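Local coordinates for protein esterase (PDB 3D7R) that is a putative esterase of the alpha/beta hydrolase fold that probably hydrolyses ester bonds, at residues Leu76-Leu81 against Gln85-Asn90; Tyr101-Gly104 against Leu109-Ser112; Tyr290-Met295 against Ser307-Lys312. All coordinates share one frame; numbering follows the deposited sequence. Where two conformers were deposited one is given.

Contact 1. Residues Leu76-Leu81 against Gln85-Asn90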
ATOM      1  N   LEU A  76      13.517  16.004   4.179  1.00 13.04           N
ATOM      2  CA  LEU A  76      12.058  15.882   4.326  1.00 13.72           C
ATOM      3  C   LEU A  76      11.328  17.198   4.061  1.00 14.42           C
ATOM      4  O   LEU A  76      11.693  18.243   4.608  1.00 14.93           O
ATOM      5  CB  LEU A  76      11.718  15.369   5.732  1.00 14.08           C
ATOM      6  CG  LEU A  76      10.272  15.018   6.110  1.00 14.09           C
ATOM      7  CD1 LEU A  76       9.777  13.805   5.340  1.00 14.47           C
ATOM      8  CD2 LEU A  76      10.186  14.750   7.600  1.00 15.88           C
ATOM      9  N   GLU A  77      10.294  17.144   3.229  1.00 14.02           N
ATOM     10  CA  GLU A  77       9.462  18.318   2.952  1.00 14.40           C
ATOM     11  C   GLU A  77       8.096  18.090   3.577  1.00 13.92           C
ATOM     12  O   GLU A  77       7.449  17.072   3.305  1.00 13.71           O
ATOM     13  CB  GLU A  77       9.306  18.514   1.439  1.00 14.58           C
ATOM     14  CG  GLU A  77      10.594  18.886   0.767  1.00 16.12           C
ATOM     15  CD  GLU A  77      10.482  19.004  -0.743  1.00 18.92           C
ATOM     16  OE1 GLU A  77       9.373  18.891  -1.288  1.00 21.91           O
ATOM     17  OE2 GLU A  77      11.523  19.208  -1.398  1.00 21.96           O
ATOM     18  N   LYS A  78       7.656  19.007   4.425  1.00 13.05           N
ATOM     19  CA  LYS A  78       6.389  18.797   5.107  1.00 13.10           C
ATOM     20  C   LYS A  78       5.374  19.723   4.455  1.00 13.33           C
ATOM     21  O   LYS A  78       5.295  20.900   4.792  1.00 12.89           O
ATOM     22  CB  LYS A  78       6.514  19.043   6.624  1.00 13.62           C
ATOM     23  CG  LYS A  78       7.565  18.200   7.323  1.00 13.85           C
ATOM     24  CD  LYS A  78       7.687  18.583   8.789  1.00 18.37           C
ATOM     25  CE  LYS A  78       8.601  17.628   9.525  1.00 20.06           C
ATOM     26  NZ  LYS A  78       8.731  17.939  10.997  1.00 20.49           N
ATOM     27  N   LEU A  79       4.639  19.195   3.486  1.00 12.70           N
ATOM     28  CA  LEU A  79       3.774  20.021   2.648  1.00 13.50           C
ATOM     29  C   LEU A  79       2.295  19.742   2.887  1.00 13.78           C
ATOM     30  O   LEU A  79       1.940  18.861   3.644  1.00 12.89           O
ATOM     31  CB  LEU A  79       4.103  19.785   1.161  1.00 13.54           C
ATOM     32  CG  LEU A  79       5.573  19.926   0.757  1.00 13.42           C
ATOM     33  CD1 LEU A  79       5.786  19.525  -0.680  1.00 15.63           C
ATOM     34  CD2 LEU A  79       6.034  21.367   0.975  1.00 13.67           C
ATOM     35  N   SER A  80       1.434  20.509   2.222  1.00 14.88           N
ATOM     36  CA  SER A  80       0.016  20.215   2.224  1.00 15.99           C
ATOM     37  C   SER A  80      -0.574  20.433   0.842  1.00 16.47           C
ATOM     38  O   SER A  80      -0.027  21.175   0.027  1.00 16.51           O
ATOM     39  CB  SER A  80      -0.723  21.046   3.275  1.00 16.69           C
ATOM     40  OG  SER A  80      -0.635  22.401   2.946  1.00 19.07           O
ATOM     41  N   LEU A  81      -1.674  19.746   0.578  1.00 16.67           N
ATOM     42  CA  LEU A  81      -2.409  19.914  -0.660  1.00 18.07           C
ATOM     43  C   LEU A  81      -3.868  19.951  -0.266  1.00 18.96           C
ATOM     44  O   LEU A  81      -4.421  18.943   0.195  1.00 19.08           O
ATOM     45  CB  LEU A  81      -2.111  18.756  -1.620  1.00 17.57           C
ATOM     46  CG  LEU A  81      -2.643  18.836  -3.056  1.00 18.66           C
ATOM     47  CD1 LEU A  81      -2.077  20.044  -3.814  1.00 18.79           C
ATOM     48  CD2 LEU A  81      -2.339  17.542  -3.808  1.00 16.53           C
ATOM     49  N   GLN A  85      -2.123  16.674   4.584  1.00 13.84           N
ATOM     50  CA  GLN A  85      -0.671  16.589   4.764  1.00 12.19           C
ATOM     51  C   GLN A  85      -0.040  15.728   3.668  1.00 11.35           C
ATOM     52  O   GLN A  85      -0.500  14.613   3.422  1.00 10.63           O
ATOM     53  CB  GLN A  85      -0.329  15.947   6.099  1.00 11.81           C
ATOM     54  CG  GLN A  85      -0.616  16.821   7.312  1.00 13.13           C
ATOM     55  CD  GLN A  85      -0.249  16.092   8.559  1.00 13.69           C
ATOM     56  OE1 GLN A  85      -1.013  15.271   9.052  1.00 12.10           O
ATOM     57  NE2 GLN A  85       0.961  16.328   9.045  1.00 11.87           N
ATOM     58  N   VAL A  86       1.015  16.245   3.039  1.00 10.04           N
ATOM     59  CA  VAL A  86       1.835  15.458   2.110  1.00 10.55           C
ATOM     60  C   VAL A  86       3.305  15.613   2.511  1.00 11.13           C
ATOM     61  O   VAL A  86       3.833  16.725   2.544  1.00 11.33           O
ATOM     62  CB  VAL A  86       1.652  15.859   0.623  1.00 10.65           C
ATOM     63  CG1 VAL A  86       2.517  14.954  -0.281  1.00 11.36           C
ATOM     64  CG2 VAL A  86       0.184  15.750   0.181  1.00  9.16           C
ATOM     65  N   PHE A  87       3.956  14.505   2.836  1.00 10.53           N
ATOM     66  CA  PHE A  87       5.397  14.523   3.107  1.00 11.15           C
ATOM     67  C   PHE A  87       6.157  14.120   1.850  1.00 10.74           C
ATOM     68  O   PHE A  87       5.718  13.233   1.123  1.00 11.47           O
ATOM     69  CB  PHE A  87       5.728  13.560   4.254  1.00 10.62           C
ATOM     70  CG  PHE A  87       5.086  13.953   5.547  1.00 11.52           C
ATOM     71  CD1 PHE A  87       5.738  14.834   6.414  1.00  9.51           C
ATOM     72  CD2 PHE A  87       3.811  13.467   5.889  1.00  8.83           C
ATOM     73  CE1 PHE A  87       5.125  15.238   7.621  1.00 11.19           C
ATOM     74  CE2 PHE A  87       3.206  13.847   7.094  1.00 10.84           C
ATOM     75  CZ  PHE A  87       3.852  14.737   7.951  1.00 10.56           C
ATOM     76  N   ARG A  88       7.291  14.769   1.586  1.00 10.43           N
ATOM     77  CA  ARG A  88       8.160  14.326   0.503  1.00  9.78           C
ATOM     78  C   ARG A  88       9.542  14.042   1.057  1.00  9.45           C
ATOM     79  O   ARG A  88      10.060  14.818   1.863  1.00  9.28           O
ATOM     80  CB  ARG A  88       8.232  15.386  -0.586  1.00 10.36           C
ATOM     81  CG  ARG A  88       6.875  15.651  -1.254  1.00 10.77           C
ATOM     82  CD  ARG A  88       7.079  16.209  -2.653  1.00 12.49           C
ATOM     83  NE  ARG A  88       5.867  16.807  -3.211  1.00 11.55           N
ATOM     84  CZ  ARG A  88       5.777  17.255  -4.456  1.00 12.71           C
ATOM     85  NH1 ARG A  88       6.817  17.139  -5.270  1.00 12.28           N
ATOM     86  NH2 ARG A  88       4.647  17.816  -4.883  1.00 12.19           N
ATOM     87  N   PHE A  89      10.114  12.923   0.634  1.00  8.08           N
ATOM     88  CA  PHE A  89      11.467  12.560   0.985  1.00  8.46           C
ATOM     89  C   PHE A  89      12.300  12.643  -0.284  1.00  9.16           C
ATOM     90  O   PHE A  89      11.906  12.101  -1.328  1.00  8.28           O
ATOM     91  CB  PHE A  89      11.570  11.106   1.463  1.00  8.21           C
ATOM     92  CG  PHE A  89      10.669  10.749   2.625  1.00  8.72           C
ATOM     93  CD1 PHE A  89      11.210  10.478   3.878  1.00  9.54           C
ATOM     94  CD2 PHE A  89       9.288  10.630   2.443  1.00  8.46           C
ATOM     95  CE1 PHE A  89      10.385  10.131   4.954  1.00 10.05           C
ATOM     96  CE2 PHE A  89       8.452  10.273   3.487  1.00  9.52           C
ATOM     97  CZ  PHE A  89       9.006  10.019   4.759  1.00  9.78           C
ATOM     98  N   ASN A  90      13.469  13.275  -0.190  1.00  8.45           N
ATOM     99  CA  ASN A  90      14.419  13.186  -1.284  1.00  8.38           C
ATOM    100  C   ASN A  90      15.846  13.147  -0.754  1.00  8.65           C
ATOM    101  O   ASN A  90      16.115  13.559   0.383  1.00  8.95           O
ATOM    102  CB  ASN A  90      14.186  14.264  -2.370  1.00  8.03           C
ATOM    103  CG  ASN A  90      14.090  15.664  -1.808  1.00  9.09           C
ATOM    104  OD1 ASN A  90      15.007  16.149  -1.143  1.00 10.26           O
ATOM    105  ND2 ASN A  90      12.985  16.336  -2.100  1.00  9.92           N
TER
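One face of the Phe-89 ring carries the methyl CD1 of Leu-76, which sits 3.8 Å from the ring centroid and 13° off the normal, a CH-pi contact. Leu-76 CG is anti to the backbone N (chi1 -174°), a torsion that lays the branch alongside the phenylalanine. The Phe-87 ring is met at its edge, Lys-78 CG lying 3.8 Å from Phe-87 CE1, while the ammonium end of the lysine leads away. Trp-116 also meets both phenylalanine rings. On the sheet face of Glu-77 and Arg-88, the amide of Asn-90 lies 77° from the plane of the Glu-77 carboxylate; Asn-90 ND2 donates to Glu-77 OE2 at 3.3 Å from above that plane, and also bonds Glu-129 OE2. Arg-88 makes no salt bridge with Glu-77 and pairs instead with Glu-160 and with the other oxygen of Glu-129. Arg-88 NE finds no hydrogen-bond partner in the model, with Leu-79 CD1 3.7 Å away; a modelled sodium ion lies near the side chain. Reciprocal backbone bonds hold the register: Glu-77 N to Arg-88 O is 2.7 Å, Arg-88 N to Glu-77 O is 2.9 Å, and a second pair joins Leu-79 and Val-86. This is an antiparallel beta hairpin of the alpha/beta hydrolase fold: 75-81 is the edge strand of the central sheet and 84-90 the next one in, joined to 129-133.

Contact 2. Residues Tyr101-Gly104 against Leu109-Ser112. With DMS (dimethyl sulfoxide), chain I.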
ATOM      1  N   TYR A 101       3.659   7.138  -2.880  1.00  8.80           N
ATOM      2  CA  TYR A 101       3.574   6.004  -1.957  1.00  8.08           C
ATOM      3  C   TYR A 101       2.270   5.992  -1.169  1.00  7.80           C
ATOM      4  O   TYR A 101       2.007   6.934  -0.411  1.00  8.29           O
ATOM      5  CB  TYR A 101       4.785   5.945  -0.991  1.00  7.60           C
ATOM      6  CG  TYR A 101       4.862   4.591  -0.308  1.00  9.34           C
ATOM      7  CD1 TYR A 101       5.710   3.585  -0.789  1.00  8.92           C
ATOM      8  CD2 TYR A 101       4.044   4.297   0.777  1.00  8.07           C
ATOM      9  CE1 TYR A 101       5.745   2.335  -0.188  1.00  9.66           C
ATOM     10  CE2 TYR A 101       4.074   3.059   1.381  1.00  9.50           C
ATOM     11  CZ  TYR A 101       4.917   2.083   0.889  1.00 10.88           C
ATOM     12  OH  TYR A 101       4.926   0.856   1.489  1.00 11.18           O
ATOM     13  N   ILE A 102       1.489   4.914  -1.315  1.00  7.55           N
ATOM     14  CA  ILE A 102       0.193   4.764  -0.627  1.00  7.48           C
ATOM     15  C   ILE A 102       0.356   3.770   0.538  1.00  7.79           C
ATOM     16  O   ILE A 102       0.464   2.559   0.323  1.00  7.28           O
ATOM     17  CB  ILE A 102      -0.932   4.290  -1.603  1.00  7.27           C
ATOM     18  CG1 ILE A 102      -0.954   5.119  -2.919  1.00  7.58           C
ATOM     19  CG2 ILE A 102      -2.292   4.303  -0.896  1.00  7.82           C
ATOM     20  CD1 ILE A 102      -1.070   6.667  -2.747  1.00 10.95           C
ATOM     21  N   HIS A 103       0.385   4.289   1.765  1.00  8.06           N
ATOM     22  CA  HIS A 103       0.776   3.500   2.915  1.00  8.20           C
ATOM     23  C   HIS A 103      -0.322   2.525   3.371  1.00  8.34           C
ATOM     24  O   HIS A 103      -1.518   2.794   3.200  1.00  8.95           O
ATOM     25  CB  HIS A 103       1.201   4.418   4.061  1.00  8.08           C
ATOM     26  CG  HIS A 103       0.058   5.135   4.713  1.00  7.87           C
ATOM     27  ND1 HIS A 103      -0.714   4.558   5.697  1.00  7.50           N
ATOM     28  CD2 HIS A 103      -0.428   6.386   4.541  1.00  6.92           C
ATOM     29  CE1 HIS A 103      -1.625   5.423   6.109  1.00  5.85           C
ATOM     30  NE2 HIS A 103      -1.470   6.542   5.425  1.00  7.07           N
ATOM     31  N   GLY A 104       0.083   1.384   3.929  1.00  7.99           N
ATOM     32  CA  GLY A 104      -0.889   0.421   4.486  1.00  8.33           C
ATOM     33  C   GLY A 104      -1.510   0.865   5.812  1.00  8.00           C
ATOM     34  O   GLY A 104      -1.124   1.892   6.395  1.00  7.78           O
ATOM     35  N   LEU A 109      -5.688   3.151   9.924  1.00  8.16           N
ATOM     36  CA  LEU A 109      -4.437   3.513  10.592  1.00  7.88           C
ATOM     37  C   LEU A 109      -3.629   4.519   9.780  1.00  8.04           C
ATOM     38  O   LEU A 109      -3.647   4.497   8.559  1.00  8.68           O
ATOM     39  CB  LEU A 109      -3.564   2.267  10.797  1.00  7.49           C
ATOM     40  CG  LEU A 109      -4.145   1.158  11.674  1.00  7.90           C
ATOM     41  CD1 LEU A 109      -3.197  -0.044  11.663  1.00  7.99           C
ATOM     42  CD2 LEU A 109      -4.379   1.675  13.102  1.00  5.46           C
ATOM     43  N   GLN A 110      -2.905   5.380  10.476  1.00  7.84           N
ATOM     44  CA  GLN A 110      -1.968   6.291   9.844  1.00  8.83           C
ATOM     45  C   GLN A 110      -0.644   5.544   9.636  1.00  9.08           C
ATOM     46  O   GLN A 110      -0.524   4.360  10.048  1.00  9.61           O
ATOM     47  CB  GLN A 110      -1.781   7.542  10.722  1.00  8.33           C
ATOM     48  CG  GLN A 110      -3.041   8.378  10.925  1.00  9.40           C
ATOM     49  CD  GLN A 110      -3.533   9.109   9.665  1.00 12.01           C
ATOM     50  OE1 GLN A 110      -3.435   8.609   8.543  1.00 10.65           O
ATOM     51  NE2 GLN A 110      -4.119  10.287   9.869  1.00 14.20           N
ATOM     52  N   PRO A 111       0.348   6.188   8.967  1.00  9.37           N
ATOM     53  CA  PRO A 111       1.612   5.480   8.800  1.00  9.26           C
ATOM     54  C   PRO A 111       2.285   5.072  10.110  1.00  9.92           C
ATOM     55  O   PRO A 111       2.289   5.820  11.090  1.00  9.82           O
ATOM     56  CB  PRO A 111       2.494   6.484   8.046  1.00  8.84           C
ATOM     57  CG  PRO A 111       1.521   7.359   7.328  1.00  9.36           C
ATOM     58  CD  PRO A 111       0.377   7.502   8.299  1.00  9.41           C
ATOM     59  N   SER A 112       2.846   3.869  10.084  1.00  9.76           N
ATOM     60  CA  SER A 112       3.660   3.324  11.155  1.00 10.10           C
ATOM     61  C   SER A 112       4.984   4.058  11.186  1.00  9.63           C
ATOM     62  O   SER A 112       5.421   4.544  10.156  1.00  9.94           O
ATOM     63  CB  SER A 112       3.925   1.852  10.826  1.00  9.93           C
ATOM     64  OG  SER A 112       4.856   1.319  11.719  1.00 13.09           O
TER
HETATM   65  S   DMS I1407       4.823  -2.152  13.433  1.00 26.61           S
HETATM   66  O   DMS I1407       4.498  -1.194  11.968  1.00 26.19           O
HETATM   67  C1  DMS I1407       5.745  -3.629  12.923  1.00 26.99           C
HETATM   68  C2  DMS I1407       6.113  -1.342  14.421  1.00 26.78           C
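His-103 leaves the end of strand 98-102 and passes Pro-111 at a CA-CA separation of 6.3 Å; no hydrogen bond joins 101-104 to 109-112, and the loop 109-112 leads into helix 113-126. The His-103 side chain points toward the loop and carries most of the contact. Pro-111 CG stands over the centre of one ring face, 3.6 Å from the His-103 centroid and 11° off the normal, while Pro-111 CD comes within 3.5 Å of His-103 NE2. At the ring edge, in the plane, the carbonyl O of Leu-109 is 3.3 Å from His-103 CE1. With chi1 at 73°, the imidazole is tucked between its own N and carbonyl carbon, and from there His-103 ND1 donates to Gly-104 O at 2.8 Å. Tyr-135 also stacks on the ring. At the far end of the loop Ser-112 is the N-cap of helix 113-126; its OG bonds Phe-114 N and donates to the oxygen of a dimethyl sulfoxide molecule, probably a solvent from the crystallisation. His-103 opens a His-Gly-Gly sequence, which in related hormone-sensitive-lipase-like esterases belongs to the oxyanion-hole loop. Since ND1 gives its hydrogen to Gly-104 O, NE2 probably accepts from Lys-137 NZ; both ring nitrogens are thus used, and the rotation of the imidazole is fixed beside the probable oxyanion-hole glycines.

Contact 3. Residues Tyr290-Met295 against Ser307-Lys312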
ATOM      1  N   TYR A 290       7.983 -11.174  -6.779  1.00 10.18           N
ATOM      2  CA  TYR A 290       9.051 -11.597  -5.897  1.00 10.78           C
ATOM      3  C   TYR A 290       8.382 -12.214  -4.668  1.00 10.53           C
ATOM      4  O   TYR A 290       7.848 -11.512  -3.825  1.00 10.13           O
ATOM      5  CB  TYR A 290       9.932 -10.403  -5.523  1.00 11.01           C
ATOM      6  CG  TYR A 290      10.636  -9.746  -6.701  1.00 11.92           C
ATOM      7  CD1 TYR A 290      11.919 -10.161  -7.087  1.00 15.14           C
ATOM      8  CD2 TYR A 290      10.025  -8.725  -7.435  1.00 12.19           C
ATOM      9  CE1 TYR A 290      12.591  -9.554  -8.153  1.00 15.11           C
ATOM     10  CE2 TYR A 290      10.690  -8.108  -8.516  1.00 14.04           C
ATOM     11  CZ  TYR A 290      11.971  -8.534  -8.859  1.00 15.16           C
ATOM     12  OH  TYR A 290      12.642  -7.958  -9.913  1.00 15.81           O
ATOM     13  N   ASP A 291       8.386 -13.536  -4.612  1.00 10.35           N
ATOM     14  CA  ASP A 291       7.606 -14.288  -3.627  1.00 10.87           C
ATOM     15  C   ASP A 291       8.567 -14.881  -2.603  1.00 11.02           C
ATOM     16  O   ASP A 291       9.416 -15.709  -2.946  1.00 11.28           O
ATOM     17  CB  ASP A 291       6.840 -15.402  -4.334  1.00 11.09           C
ATOM     18  CG  ASP A 291       5.805 -16.090  -3.437  1.00 12.33           C
ATOM     19  OD1 ASP A 291       5.698 -15.752  -2.236  1.00 13.66           O
ATOM     20  OD2 ASP A 291       5.074 -16.964  -3.964  1.00 13.43           O
ATOM     21  N   TYR A 292       8.435 -14.437  -1.352  1.00 10.99           N
ATOM     22  CA  TYR A 292       9.325 -14.866  -0.260  1.00 11.39           C
ATOM     23  C   TYR A 292       8.630 -15.918   0.614  1.00 11.28           C
ATOM     24  O   TYR A 292       7.831 -15.582   1.465  1.00 12.13           O
ATOM     25  CB  TYR A 292       9.709 -13.656   0.589  1.00 10.73           C
ATOM     26  CG  TYR A 292      10.708 -12.721  -0.059  1.00 11.29           C
ATOM     27  CD1 TYR A 292      11.983 -12.572   0.487  1.00 12.16           C
ATOM     28  CD2 TYR A 292      10.380 -11.969  -1.196  1.00 10.91           C
ATOM     29  CE1 TYR A 292      12.913 -11.714  -0.083  1.00 13.13           C
ATOM     30  CE2 TYR A 292      11.325 -11.094  -1.784  1.00 10.94           C
ATOM     31  CZ  TYR A 292      12.585 -10.987  -1.209  1.00 11.24           C
ATOM     32  OH  TYR A 292      13.530 -10.131  -1.730  1.00 12.04           O
ATOM     33  N   PRO A 293       8.927 -17.199   0.402  1.00 12.08           N
ATOM     34  CA  PRO A 293       8.132 -18.261   1.053  1.00 12.17           C
ATOM     35  C   PRO A 293       7.957 -18.155   2.574  1.00 12.18           C
ATOM     36  O   PRO A 293       6.884 -18.483   3.082  1.00 12.99           O
ATOM     37  CB  PRO A 293       8.908 -19.536   0.717  1.00 11.98           C
ATOM     38  CG  PRO A 293       9.595 -19.214  -0.554  1.00 13.88           C
ATOM     39  CD  PRO A 293       9.986 -17.753  -0.462  1.00 11.96           C
ATOM     40  N   LYS A 294       8.965 -17.684   3.298  1.00 11.87           N
ATOM     41  CA  LYS A 294       8.880 -17.704   4.761  1.00 12.05           C
ATOM     42  C   LYS A 294       8.507 -16.359   5.358  1.00 10.97           C
ATOM     43  O   LYS A 294       8.395 -16.221   6.575  1.00 10.34           O
ATOM     44  CB  LYS A 294      10.175 -18.240   5.367  1.00 12.64           C
ATOM     45  CG  LYS A 294      10.443 -19.732   5.027  1.00 16.14           C
ATOM     46  CD  LYS A 294      11.929 -20.091   5.050  1.00 21.63           C
ATOM     47  CE  LYS A 294      12.637 -19.665   6.324  1.00 24.95           C
ATOM     48  NZ  LYS A 294      13.095 -18.235   6.285  1.00 29.28           N
HETATM   49  N   MSE A 295       8.274 -15.366   4.505  1.00 11.36           N
HETATM   50  CA  MSE A 295       8.010 -14.009   4.998  1.00 11.25           C
HETATM   51  C   MSE A 295       6.562 -13.757   5.389  1.00 11.95           C
HETATM   52  O   MSE A 295       5.623 -14.372   4.838  1.00 11.62           O
HETATM   53  CB  MSE A 295       8.462 -12.962   3.976  1.00 11.30           C
HETATM   54  CG  MSE A 295       9.973 -12.843   3.863  1.00 12.68           C
HETATM   55 SE   MSE A 295      10.795 -12.324   5.562  0.75 18.27          SE
HETATM   56  CE  MSE A 295      11.327 -14.061   6.205  1.00 14.55           C
ATOM     57  N   SER A 307      14.042  -7.712   3.887  1.00 12.90           N
ATOM     58  CA  SER A 307      13.558  -6.380   3.575  0.50 12.97           C
ATOM     59  C   SER A 307      14.586  -5.604   2.764  1.00 12.82           C
ATOM     60  O   SER A 307      14.244  -4.954   1.772  1.00 12.90           O
ATOM     61  CB  SER A 307      13.232  -5.649   4.865  0.50 12.45           C
ATOM     62  OG  SER A 307      12.226  -6.361   5.562  0.50 13.27           O
ATOM     63  N   HIS A 308      15.846  -5.680   3.178  1.00 13.57           N
ATOM     64  CA  HIS A 308      16.911  -5.018   2.444  1.00 13.73           C
ATOM     65  C   HIS A 308      17.068  -5.628   1.047  1.00 13.33           C
ATOM     66  O   HIS A 308      17.291  -4.908   0.075  1.00 12.13           O
ATOM     67  CB  HIS A 308      18.206  -5.061   3.240  1.00 14.98           C
ATOM     68  CG  HIS A 308      18.188  -4.161   4.431  1.00 19.26           C
ATOM     69  ND1 HIS A 308      18.050  -4.634   5.721  1.00 24.58           N
ATOM     70  CD2 HIS A 308      18.232  -2.812   4.526  1.00 22.83           C
ATOM     71  CE1 HIS A 308      18.043  -3.614   6.561  1.00 25.71           C
ATOM     72  NE2 HIS A 308      18.152  -2.496   5.861  1.00 25.63           N
ATOM     73  N   LYS A 309      16.909  -6.945   0.951  1.00 12.29           N
ATOM     74  CA  LYS A 309      16.918  -7.609  -0.353  1.00 12.38           C
ATOM     75  C   LYS A 309      15.745  -7.149  -1.227  1.00 11.46           C
ATOM     76  O   LYS A 309      15.936  -6.907  -2.412  1.00 10.90           O
ATOM     77  CB  LYS A 309      16.902  -9.138  -0.200  1.00 12.99           C
ATOM     78  CG  LYS A 309      17.035  -9.900  -1.515  1.00 14.73           C
ATOM     79  CD  LYS A 309      16.883 -11.423  -1.336  1.00 16.04           C
ATOM     80  CE  LYS A 309      17.084 -12.110  -2.689  1.00 18.08           C
ATOM     81  NZ  LYS A 309      17.053 -13.589  -2.566  1.00 22.75           N
ATOM     82  N   ALA A 310      14.551  -7.006  -0.645  1.00 10.40           N
ATOM     83  CA  ALA A 310      13.379  -6.533  -1.402  1.00 10.22           C
ATOM     84  C   ALA A 310      13.594  -5.105  -1.883  1.00 10.34           C
ATOM     85  O   ALA A 310      13.238  -4.755  -2.998  1.00 10.94           O
ATOM     86  CB  ALA A 310      12.109  -6.620  -0.564  1.00 10.47           C
ATOM     87  N   ILE A 311      14.148  -4.275  -1.017  1.00 10.48           N
ATOM     88  CA  ILE A 311      14.442  -2.883  -1.369  1.00 11.15           C
ATOM     89  C   ILE A 311      15.445  -2.814  -2.516  1.00 10.96           C
ATOM     90  O   ILE A 311      15.253  -2.026  -3.450  1.00 11.24           O
ATOM     91  CB  ILE A 311      14.897  -2.064  -0.137  1.00 11.22           C
ATOM     92  CG1 ILE A 311      13.693  -1.829   0.786  1.00 12.63           C
ATOM     93  CG2 ILE A 311      15.501  -0.713  -0.556  1.00 12.08           C
ATOM     94  CD1 ILE A 311      14.071  -1.556   2.234  1.00 14.51           C
ATOM     95  N   LYS A 312      16.482  -3.659  -2.476  1.00 10.86           N
ATOM     96  CA  LYS A 312      17.451  -3.711  -3.578  1.00 11.09           C
ATOM     97  C   LYS A 312      16.773  -4.149  -4.881  1.00 10.27           C
ATOM     98  O   LYS A 312      17.119  -3.646  -5.950  1.00 10.01           O
ATOM     99  CB  LYS A 312      18.630  -4.633  -3.272  1.00 11.08           C
ATOM    100  CG  LYS A 312      19.573  -4.114  -2.208  1.00 16.67           C
ATOM    101  CD  LYS A 312      20.781  -5.073  -2.017  1.00 21.81           C
ATOM    102  CE  LYS A 312      21.419  -4.920  -0.626  1.00 25.50           C
ATOM    103  NZ  LYS A 312      22.599  -3.996  -0.616  1.00 28.25           N
TER
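Tyr-292 points its phenol at the side of helix 305-318, at Lys-309 and Ala-310, its side chain crossing that of Lys-309 at a slant. The hydroxyl end does the touching: Tyr-292 OH is 3.5 Å from Lys-309 CG, and the aliphatic part of the lysine runs past the phenol oxygen. That course follows from a fully extended lysine with CG anti to the backbone N (chi1 -175°). The small methyl of Ala-310 lies beside the same end, Ala-310 CB standing 4.4 Å from Tyr-292 CZ in a modest apolar contact. Ala-310 N is nearby too, but its angle is too poor for a hydrogen bond; the hydroxyl is bonded instead to OE1 of Gln-313, further along the helix. The carbonyl O of Tyr-290 lies in the plane of the Tyr-292 ring at its edge, and Phe-299 meets the ring with planes at about 45°. A type I turn from Tyr-292 to Met-295 (selenomethionine in this crystal) follows the strand, closed by Met-295 N to Tyr-292 O at 3.1 Å. The contact thus joins the last strand of the central sheet, 287-292, to the C-terminal helix 305-318, which also packs against helix 113-126 through His-308 and Ile-311.

The three contacts follow one another along the chain and all reach the central eight-stranded sheet. Contact 1 is the hairpin at one edge of that sheet, contact 3 involves strand 287-292 at the other edge, and contact 2 lies between them, close to the centre of the chain at the end of strand 98-102. Between centres, contacts 1 and 2 are about 14 Å apart, 2 and 3 about 19 Å, and 1 and 3 about 28 Å; none touches another. Helix 113-126 links them: it packs on contact 1, begins just after contact 2, and abuts helix 305-318 of contact 3. Together they span the alpha/beta hydrolase scaffold from edge to edge.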